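Local atomic coordinates of teicoplanin pseudoaglycone deacetylases Orf2 (Actinoplanes teichomyceticus, PDB entry 3DFF), a protein that probably removes an acetyl group from teicoplanin pseudoaglycone as a zinc-dependent deacetylase in the biosynthesis of a lipoglycopeptide antibiotic. Residues Gly46-Gln49 and Pro50-Pro54; Arg58-Thr61 and Ile62-Leu65; Asn122-Pro126 and Asp127-Asp131. All blocks are in the same frame, centred on the assembly; numbering follows the deposited sequence. Where two conformers were deposited one is given.

Contact 1: Gly46-Gln49 and Pro50-Pro54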
loop_
_atom_site.group_PDB
_atom_site.type_symbol
_atom_site.label_atom_id
_atom_site.label_comp_id
_atom_site.label_asym_id
_atom_site.label_seq_id
_atom_site.Cartn_x
_atom_site.Cartn_y
_atom_site.Cartn_z
ATOM N N GLY A 46 0.601 1.365 -12.644
ATOM C CA GLY A 46 0.574 1.830 -14.041
ATOM C C GLY A 46 1.750 1.310 -14.834
ATOM O O GLY A 46 2.885 1.278 -14.338
ATOM N N ALA A 47 1.469 0.869 -16.065
ATOM C CA ALA A 47 2.487 0.339 -16.963
ATOM C C ALA A 47 3.591 1.354 -17.209
ATOM O O ALA A 47 3.332 2.534 -17.411
ATOM C CB ALA A 47 1.846 -0.053 -18.270
ATOM N N ALA A 48 4.827 0.883 -17.195
ATOM C CA ALA A 48 5.958 1.744 -17.463
ATOM C C ALA A 48 6.857 1.074 -18.490
ATOM O O ALA A 48 6.918 -0.156 -18.588
ATOM C CB ALA A 48 6.727 2.034 -16.176
ATOM N N GLN A 49 7.529 1.879 -19.293
ATOM C CA GLN A 49 8.428 1.319 -20.292
ATOM C C GLN A 49 9.697 2.149 -20.345
ATOM O O GLN A 49 9.687 3.290 -19.900
ATOM C CB GLN A 49 7.749 1.243 -21.667
ATOM C CG GLN A 49 7.259 2.565 -22.264
ATOM C CD GLN A 49 7.019 2.461 -23.778
ATOM O OE1 GLN A 49 7.833 1.883 -24.520
ATOM N NE2 GLN A 49 5.906 3.031 -24.242
ATOM N N PRO A 50 10.796 1.570 -20.865
ATOM C CA PRO A 50 12.011 2.368 -20.997
ATOM C C PRO A 50 11.782 3.589 -21.898
ATOM O O PRO A 50 10.840 3.592 -22.712
ATOM C CB PRO A 50 12.999 1.401 -21.656
ATOM C CG PRO A 50 12.483 0.044 -21.334
ATOM C CD PRO A 50 10.997 0.188 -21.338
ATOM N N PRO A 51 12.637 4.618 -21.768
ATOM C CA PRO A 51 13.798 4.699 -20.867
ATOM C C PRO A 51 13.452 4.846 -19.390
ATOM O O PRO A 51 12.540 5.604 -19.036
ATOM C CB PRO A 51 14.539 5.958 -21.352
ATOM C CG PRO A 51 13.933 6.299 -22.675
ATOM C CD PRO A 51 12.521 5.821 -22.608
ATOM N N TYR A 52 14.177 4.107 -18.546
ATOM C CA TYR A 52 14.048 4.223 -17.096
ATOM C C TYR A 52 15.161 5.097 -16.546
ATOM O O TYR A 52 16.248 5.164 -17.120
ATOM C CB TYR A 52 14.124 2.851 -16.409
ATOM C CG TYR A 52 13.022 1.872 -16.784
ATOM C CD1 TYR A 52 11.683 2.185 -16.555
ATOM C CD2 TYR A 52 13.327 0.629 -17.342
ATOM C CE1 TYR A 52 10.675 1.289 -16.891
ATOM C CE2 TYR A 52 12.334 -0.271 -17.684
ATOM C CZ TYR A 52 11.010 0.058 -17.458
ATOM O OH TYR A 52 10.025 -0.843 -17.788
ATOM N N SER A 53 14.909 5.740 -15.417
ATOM C CA SER A 53 15.935 6.550 -14.761
ATOM C C SER A 53 17.032 5.637 -14.209
ATOM O O SER A 53 16.785 4.450 -13.994
ATOM C CB SER A 53 15.311 7.329 -13.618
ATOM O OG SER A 53 15.053 6.484 -12.510
ATOM N N PRO A 54 18.246 6.176 -13.971
ATOM C CA PRO A 54 19.230 5.384 -13.229
ATOM C C PRO A 54 18.664 4.810 -11.931
ATOM O O PRO A 54 18.951 3.654 -11.609
ATOM C CB PRO A 54 20.345 6.401 -12.941
ATOM C CG PRO A 54 20.270 7.336 -14.096
ATOM C CD PRO A 54 18.793 7.489 -14.369
HETATM O O HOH W 1 7.672 -1.752 -16.267
#
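The ring of Tyr-52 turns back against Ala-48 and Gln-49, closing a cis-proline bend in the loop that leads from strand 37-42 to helix 54-62 of this PIG-L-family fold. Gly-46 ties the start of the loop to Phe-95 through backbone hydrogen bonds. Past Ala-47, the methyl of Ala-48 lies at the edge of the tyrosine ring and near its plane, with CB 4.1 Å from Tyr-52 CE1; the same residue also packs on Leu-96 and Tyr-100. The backbone of Gln-49 then runs obliquely beside the ring, its C atom 3.7 Å from Tyr-52 CE1. Directly after it, Pro-50 N sits 3.7 Å above the plane of the Tyr-52 ring, offset toward the rim. Gln-49 sends its own side chain another way: CG stands between the backbone N and the carbonyl carbon (chi1 59°), and the extended chain carries the amide past Pro-50 O into an exposed position. The peptide bond between Pro-50 and Pro-51 is cis, and the chain turns here. The ring of Tyr-52 also meets those of His-60, edge-to-face, and Tyr-100, inclined by about 45°. Its phenol is linked to the first segment by one water, which donates to Ala-48 O at 2.9 Å and is hydrogen-bonded to Tyr-52 OH, also at 2.9 Å.

Contact 2: Arg58-Thr61 and Ile62-Leu65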
loop_
_atom_site.group_PDB
_atom_site.type_symbol
_atom_site.label_atom_id
_atom_site.label_comp_id
_atom_site.label_asym_id
_atom_site.label_seq_id
_atom_site.Cartn_x
_atom_site.Cartn_y
_atom_site.Cartn_z
ATOM N N ARG A 58 18.309 0.878 -10.927
ATOM C CA ARG A 58 18.877 0.346 -9.683
ATOM C C ARG A 58 17.846 -0.460 -8.891
ATOM O O ARG A 58 18.165 -1.512 -8.322
ATOM C CB ARG A 58 19.449 1.482 -8.822
ATOM C CG ARG A 58 20.239 1.005 -7.614
ATOM C CD ARG A 58 20.610 2.145 -6.690
ATOM N NE ARG A 58 21.009 1.666 -5.364
ATOM C CZ ARG A 58 20.194 1.590 -4.312
ATOM N NH1 ARG A 58 18.922 1.957 -4.418
ATOM N NH2 ARG A 58 20.652 1.148 -3.147
HETATM N N MSE A 59 16.611 0.028 -8.850
HETATM C CA MSE A 59 15.546 -0.679 -8.141
HETATM C C MSE A 59 15.257 -2.010 -8.808
HETATM O O MSE A 59 15.063 -3.031 -8.128
HETATM C CB MSE A 59 14.263 0.154 -8.083
HETATM C CG MSE A 59 14.311 1.318 -7.107
HETATM SE SE MSE A 59 14.937 0.863 -5.304
HETATM C CE MSE A 59 14.245 -0.973 -5.127
ATOM N N HIS A 60 15.228 -2.000 -10.136
ATOM C CA HIS A 60 14.956 -3.230 -10.892
ATOM C C HIS A 60 15.980 -4.303 -10.545
ATOM O O HIS A 60 15.627 -5.468 -10.360
ATOM C CB HIS A 60 14.914 -2.962 -12.391
ATOM C CG HIS A 60 13.779 -2.065 -12.795
ATOM N ND1 HIS A 60 13.677 -1.504 -14.045
ATOM C CD2 HIS A 60 12.698 -1.639 -12.100
ATOM C CE1 HIS A 60 12.583 -0.759 -14.103
ATOM N NE2 HIS A 60 11.964 -0.838 -12.942
ATOM N N THR A 61 17.244 -3.895 -10.442
ATOM C CA THR A 61 18.322 -4.797 -10.047
ATOM C C THR A 61 18.119 -5.362 -8.637
ATOM O O THR A 61 18.327 -6.562 -8.411
ATOM C CB THR A 61 19.691 -4.092 -10.181
ATOM O OG1 THR A 61 19.924 -3.809 -11.576
ATOM C CG2 THR A 61 20.809 -4.981 -9.643
ATOM N N ILE A 62 17.677 -4.513 -7.704
ATOM C CA ILE A 62 17.403 -4.926 -6.329
ATOM C C ILE A 62 16.240 -5.933 -6.305
ATOM O O ILE A 62 16.206 -6.856 -5.468
ATOM C CB ILE A 62 17.127 -3.685 -5.444
ATOM C CG1 ILE A 62 18.455 -2.962 -5.168
ATOM C CG2 ILE A 62 16.419 -4.059 -4.143
ATOM C CD1 ILE A 62 18.277 -1.547 -4.630
ATOM N N TRP A 63 15.323 -5.779 -7.259
ATOM C CA TRP A 63 14.158 -6.658 -7.393
ATOM C C TRP A 63 14.463 -7.940 -8.164
ATOM O O TRP A 63 13.555 -8.725 -8.453
ATOM C CB TRP A 63 13.019 -5.911 -8.091
ATOM C CG TRP A 63 12.457 -4.784 -7.285
ATOM C CD1 TRP A 63 12.537 -4.614 -5.932
ATOM C CD2 TRP A 63 11.674 -3.696 -7.784
ATOM N NE1 TRP A 63 11.868 -3.471 -5.562
ATOM C CE2 TRP A 63 11.326 -2.891 -6.682
ATOM C CE3 TRP A 63 11.228 -3.329 -9.061
ATOM C CZ2 TRP A 63 10.556 -1.735 -6.815
ATOM C CZ3 TRP A 63 10.479 -2.188 -9.198
ATOM C CH2 TRP A 63 10.153 -1.392 -8.079
ATOM N N GLY A 64 15.735 -8.152 -8.497
ATOM C CA GLY A 64 16.134 -9.376 -9.198
ATOM C C GLY A 64 15.818 -9.410 -10.675
ATOM O O GLY A 64 15.691 -10.497 -11.266
ATOM N N LEU A 65 15.708 -8.229 -11.279
ATOM C CA LEU A 65 15.421 -8.069 -12.689
ATOM C C LEU A 65 16.589 -7.395 -13.380
ATOM O O LEU A 65 17.467 -6.838 -12.733
ATOM C CB LEU A 65 14.153 -7.230 -12.890
ATOM C CG LEU A 65 12.885 -7.760 -12.209
ATOM C CD1 LEU A 65 11.728 -6.783 -12.368
ATOM C CD2 LEU A 65 12.530 -9.144 -12.757
#
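Trp-63 folds its indole over the carbonyl of Met-59 where helix 54-62 ends in a Schellman motif. Met-59 O lies 3.2 Å above the indole plane, toward the rim, while the same oxygen accepts a hydrogen bond from Trp-63 N at 2.9 Å. The Met-59 side chain, present as selenomethionine, bends at chi2 (-50°) and again beyond it, which in the conformer given brings its methyl back to the indole: CE is 3.5 Å from Trp-63 NE1 and also meets Ile-62 CG2. One turn apart on the helix, Arg-58 and Ile-62 cross obliquely, the methyl CD1 of Ile-62 resting over one face of the Arg-58 guanidinium, again in the conformer given, 3.5 Å above its plane. His-60 approaches the benzo end of the indole, with Trp-63 CZ3 in the imidazole plane and 3.7 Å from His-60 CD2; the two rings are inclined by 35°. Gly-64, with positive phi, is the C-prime residue of the Schellman motif: Leu-65 N bonds to His-60 O at 2.9 Å, and Gly-64 N reaches Thr-61 O at 3.0 Å from above the carbonyl plane.

Outside this first shell, Arg-75 makes a cation-pi contact with Trp-63, and Leu-235 of helix 233-237 packs on Met-59, Ile-62 and Trp-63. Leu-65, after the turn, leans on Ala-71 and Tyr-74 of helix 71-85. The His-60 imidazole is fixed in rotation by hydrogen bonds at both nitrogens, ND1 to Pro-67 O and NE2 to Tyr-100 OH.

Contact 3: Asn122-Pro126 and Asp127-Asp131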
loop_
_atom_site.group_PDB
_atom_site.type_symbol
_atom_site.label_atom_id
_atom_site.label_comp_id
_atom_site.label_asym_id
_atom_site.label_seq_id
_atom_site.Cartn_x
_atom_site.Cartn_y
_atom_site.Cartn_z
ATOM N N ASN A 122 13.119 14.960 -5.893
ATOM C CA ASN A 122 13.411 16.302 -6.384
ATOM C C ASN A 122 12.313 17.282 -6.029
ATOM O O ASN A 122 11.133 16.942 -6.049
ATOM C CB ASN A 122 13.631 16.260 -7.898
ATOM C CG ASN A 122 14.981 15.687 -8.265
ATOM O OD1 ASN A 122 15.113 14.930 -9.220
ATOM N ND2 ASN A 122 15.995 16.055 -7.497
ATOM N N ASP A 123 12.693 18.510 -5.672
ATOM C CA ASP A 123 11.697 19.475 -5.277
ATOM C C ASP A 123 10.790 19.819 -6.451
ATOM O O ASP A 123 11.239 19.847 -7.595
ATOM C CB ASP A 123 12.385 20.728 -4.722
ATOM C CG ASP A 123 13.027 20.483 -3.358
ATOM O OD1 ASP A 123 12.319 20.044 -2.413
ATOM O OD2 ASP A 123 14.232 20.768 -3.235
ATOM N N HIS A 124 9.513 20.063 -6.158
ATOM C CA HIS A 124 8.536 20.388 -7.192
ATOM C C HIS A 124 7.330 21.123 -6.597
ATOM O O HIS A 124 7.161 21.162 -5.376
ATOM C CB HIS A 124 8.079 19.096 -7.888
ATOM C CG HIS A 124 7.520 18.083 -6.943
ATOM N ND1 HIS A 124 8.320 17.263 -6.176
ATOM C CD2 HIS A 124 6.241 17.784 -6.606
ATOM C CE1 HIS A 124 7.561 16.488 -5.424
ATOM N NE2 HIS A 124 6.296 16.796 -5.653
ATOM N N SER A 125 6.495 21.680 -7.475
ATOM C CA SER A 125 5.413 22.581 -7.077
ATOM C C SER A 125 4.312 21.924 -6.252
ATOM O O SER A 125 4.025 20.735 -6.448
ATOM C CB SER A 125 4.789 23.260 -8.306
ATOM O OG SER A 125 3.983 22.367 -9.076
ATOM N N PRO A 126 3.692 22.707 -5.339
ATOM C CA PRO A 126 2.465 22.303 -4.641
ATOM C C PRO A 126 1.447 21.729 -5.625
ATOM O O PRO A 126 0.927 20.617 -5.417
ATOM C CB PRO A 126 1.959 23.616 -4.027
ATOM C CG PRO A 126 3.218 24.444 -3.823
ATOM C CD PRO A 126 4.172 24.044 -4.911
ATOM N N ASP A 127 1.215 22.459 -6.711
ATOM C CA ASP A 127 0.201 22.098 -7.702
ATOM C C ASP A 127 0.352 20.672 -8.243
ATOM O O ASP A 127 -0.641 19.956 -8.390
ATOM C CB ASP A 127 0.208 23.093 -8.869
ATOM C CG ASP A 127 -0.248 24.483 -8.463
ATOM O OD1 ASP A 127 -0.675 24.676 -7.304
ATOM O OD2 ASP A 127 -0.187 25.392 -9.317
ATOM N N SER A 128 1.576 20.247 -8.544
ATOM C CA SER A 128 1.755 18.918 -9.126
ATOM C C SER A 128 1.342 17.795 -8.164
ATOM O O SER A 128 0.763 16.797 -8.588
ATOM C CB SER A 128 3.180 18.707 -9.657
ATOM O OG SER A 128 4.138 18.979 -8.652
ATOM N N ASP A 129 1.611 17.987 -6.875
ATOM C CA ASP A 129 1.197 17.046 -5.846
ATOM C C ASP A 129 -0.329 16.986 -5.767
ATOM O O ASP A 129 -0.915 15.893 -5.774
ATOM C CB ASP A 129 1.764 17.476 -4.488
ATOM C CG ASP A 129 3.238 17.146 -4.333
ATOM O OD1 ASP A 129 3.722 16.227 -5.031
ATOM O OD2 ASP A 129 3.907 17.799 -3.484
ATOM N N HIS A 130 -0.933 18.168 -5.704
ATOM C CA HIS A 130 -2.390 18.349 -5.620
ATOM C C HIS A 130 -3.083 17.654 -6.795
ATOM O O HIS A 130 -4.091 16.950 -6.628
ATOM C CB HIS A 130 -2.702 19.852 -5.625
ATOM C CG HIS A 130 -4.162 20.177 -5.599
ATOM N ND1 HIS A 130 -4.877 20.298 -4.428
ATOM C CD2 HIS A 130 -5.036 20.421 -6.602
ATOM C CE1 HIS A 130 -6.132 20.592 -4.710
ATOM N NE2 HIS A 130 -6.256 20.672 -6.022
ATOM N N ASP A 131 -2.525 17.880 -7.985
ATOM C CA ASP A 131 -3.060 17.317 -9.230
ATOM C C ASP A 131 -3.060 15.785 -9.222
ATOM O O ASP A 131 -4.065 15.152 -9.573
ATOM C CB ASP A 131 -2.273 17.840 -10.432
ATOM C CG ASP A 131 -2.547 19.314 -10.720
ATOM O OD1 ASP A 131 -3.491 19.902 -10.134
ATOM O OD2 ASP A 131 -1.800 19.887 -11.538
#
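His-124 and Asp-129 hold the tightest part of this helix start: the imidazole NE2 donates to Asp-129 OD1 at 2.7 Å, with the oxygen in the ring plane and met on its syn side, but 32° out of the carboxylate plane. Ring and carboxylate stand nearly perpendicular, at 88°. The other nitrogen, ND1, donates in the same plane to Asn-122 O at 2.8 Å, so the ring is clamped from two points. Both residues bind a zinc ion in a crystal structure of the protein, although none is bound here.

Ser-125 is the N-cap, and its OG accepts from Ser-128 N at 3.3 Å. Set between its own backbone N and carbonyl carbon (chi1 54°), Ser-128 OG turns back to donate to Ser-125 O at 2.8 Å and also lies against the edge of the His-124 ring. Against this bonded group, the exposed side chains of Pro-126 and Asp-127 add little beyond contacts with their chain neighbours; His-130 is tied in by its N, bonded to Pro-126 O. In the surrounding loops, His-124 rests on Leu-103 and Leu-109, and Asn-122 pairs its backbone with Leu-109, joining the start of helix 126-147 to the strand pair 110-111 and 120-121.

In the fold
Contacts 1 and 2 form one continuous patch, their centres 13 Å apart: Tyr-52 CD2 of contact 1 lies 3.6 Å from His-60 CE1 of contact 2, and Tyr-100 touches both residues. His-16, Asp-19 and His-164 hold the zinc ion, about 9 Å from the Trp-63 side chain, which is also about 4 Å from a bound tetraethylene glycol, probably from the crystallisation liquor. Asp-97 and Asp-163 bind a second zinc ion in a crystal structure of the protein, though not here; Ala-48 comes within about 7 Å of Asp-97, and Asp-129 of contact 3 within about 9 Å of Asp-163, side chain to side chain. Contact 3 stands apart, its centre 20 Å from contact 1 and 27 Å from contact 2.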